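Local structure of alpha-1,2-mannosidase (Bacteroides thetaiotaomicron, 2WW2) at the interface of chains A and B. The protein hydrolyses alpha-mannosidic linkages with inversion of anomeric configuration, as a calcium-dependent glycoside hydrolase of family GH92 from a human gut symbiont. Residues are numbered along the deposited sequence; one frame, centred on the assembly and turned at random. Chains: chain A/B, Alpha-1,2-mannosidase.

The interface of chains A and B. Residues chain A 57-60; chain B 599, 601, 722-723.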
# COMPACT_ATOMS: atom_id res chain seq x y z
N THR A 57 -28.19 -5.68 -1.31
CA THR A 57 -27.99 -6.98 -0.67
C THR A 57 -29.09 -7.32 0.35
O THR A 57 -29.10 -8.42 0.90
CB THR A 57 -26.60 -7.07 0.01
OG1 THR A 57 -26.43 -5.94 0.88
CG2 THR A 57 -25.47 -7.08 -1.03
N ASP A 58 -30.00 -6.39 0.64
CA ASP A 58 -31.07 -6.68 1.58
C ASP A 58 -32.26 -7.26 0.81
O ASP A 58 -32.53 -6.85 -0.32
CB ASP A 58 -31.43 -5.45 2.43
CG ASP A 58 -30.37 -5.16 3.50
OD1 ASP A 58 -29.65 -6.10 3.91
OD2 ASP A 58 -30.21 -4.02 3.95
N SER A 59 -32.92 -8.25 1.39
CA SER A 59 -33.92 -9.01 0.65
C SER A 59 -35.33 -8.86 1.22
O SER A 59 -36.22 -9.67 0.91
CB SER A 59 -33.52 -10.49 0.64
OG SER A 59 -33.47 -11.00 1.98
N LEU A 60 -35.53 -7.85 2.07
CA LEU A 60 -36.82 -7.63 2.72
C LEU A 60 -37.28 -6.21 2.38
O LEU A 60 -36.55 -5.25 2.63
CB LEU A 60 -36.71 -7.78 4.23
CG LEU A 60 -36.27 -9.17 4.74
CD1 LEU A 60 -36.01 -9.14 6.25
CD2 LEU A 60 -37.33 -10.22 4.40
N GLN B 599 -27.53 -8.26 12.32
CA GLN B 599 -27.23 -8.99 11.08
C GLN B 599 -26.31 -10.20 11.26
O GLN B 599 -25.23 -10.26 10.69
CB GLN B 599 -26.67 -8.04 10.01
CG GLN B 599 -27.63 -6.89 9.65
CD GLN B 599 -27.16 -6.14 8.43
OE1 GLN B 599 -26.00 -6.22 8.05
NE2 GLN B 599 -28.07 -5.41 7.80
N TRP B 601 -26.21 -13.02 9.99
CA TRP B 601 -25.81 -13.74 8.78
C TRP B 601 -24.44 -13.28 8.29
O TRP B 601 -23.69 -14.05 7.67
CB TRP B 601 -26.87 -13.65 7.66
CG TRP B 601 -27.12 -12.27 7.13
CD1 TRP B 601 -26.51 -11.67 6.06
CD2 TRP B 601 -28.09 -11.33 7.61
NE1 TRP B 601 -27.02 -10.41 5.86
CE2 TRP B 601 -28.00 -10.18 6.80
CE3 TRP B 601 -29.02 -11.35 8.66
CZ2 TRP B 601 -28.80 -9.05 7.01
CZ3 TRP B 601 -29.83 -10.22 8.86
CH2 TRP B 601 -29.71 -9.10 8.04
N GLN B 722 -32.40 -13.42 6.40
CA GLN B 722 -32.38 -12.06 6.94
C GLN B 722 -33.53 -11.76 7.90
O GLN B 722 -33.59 -10.66 8.45
CB GLN B 722 -32.34 -11.05 5.79
CG GLN B 722 -31.09 -11.21 4.91
CD GLN B 722 -30.93 -10.07 3.92
OE1 GLN B 722 -31.80 -9.20 3.83
NE2 GLN B 722 -29.83 -10.07 3.18
N GLN B 723 -34.43 -12.72 8.10
CA GLN B 723 -35.53 -12.57 9.07
C GLN B 723 -35.18 -13.14 10.45
O GLN B 723 -35.96 -13.01 11.40
CB GLN B 723 -36.82 -13.22 8.53
CG GLN B 723 -37.32 -12.61 7.21
CD GLN B 723 -38.58 -13.27 6.64
OE1 GLN B 723 -38.52 -14.35 6.06
NE2 GLN B 723 -39.69 -12.61 6.77
O HOH W 1 -28.14 -3.35 5.59
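Two copies of this family GH92 mannosidase meet here, a loop of the N-terminal domain of chain A (A:Thr57 to A:Ser59, running into strand 60-61) against the loop at B:Gln722-B:Gln723 and the start of helix 600-613 of chain B. The enzyme is a monomer, so the contact may be a crystal contact rather than part of a working oligomer. Its tight part is the primary amide of B:Gln722, which reads two backbone groups tip-on. With CG anti to its own carbonyl carbon and the chain extended beyond (chi2 -171°), the side chain reaches end-first into the loop. B:Gln722 NE2 donates to A:Thr57 O at 2.9 Å, nearly in the plane of both the amide and the acceptor carbonyl. On the other side of the tip, B:Gln722 OE1 accepts the N-H of A:Ser59 (2.8 Å from A:Ser59 N), the donor standing 37° above the carbonyl plane, away from a lone pair; A:Ser59 OG adds a weak bond to the same oxygen. Behind the amide, B:Gln722 CG lies 3.7 Å above the centre of the B:Trp601 ring, whose opposite face carries B:Gln599 CB near the rim, so the indole backs the reaching chain. An alanine here in place of B:Gln722 would remove both amide bonds and the methylene over the B:Trp601 ring, and would probably loosen the hold on the A:Thr57-A:Ser59 backbone. Beside this grip, A:Leu60 crosses B:Gln723 obliquely, A:Leu60 CD2 resting 3.7 Å from B:Gln723 CG. The looser side, bridged by water, lies at A:Asp58, whose carboxylate stands 85° from the B:Gln722 amide plane. A:Asp58 OD2 lies 2.7 Å from a water, and B:Gln599 NE2 reaches that water at 3.0 Å, so one water bridges A:Asp58 and B:Gln599.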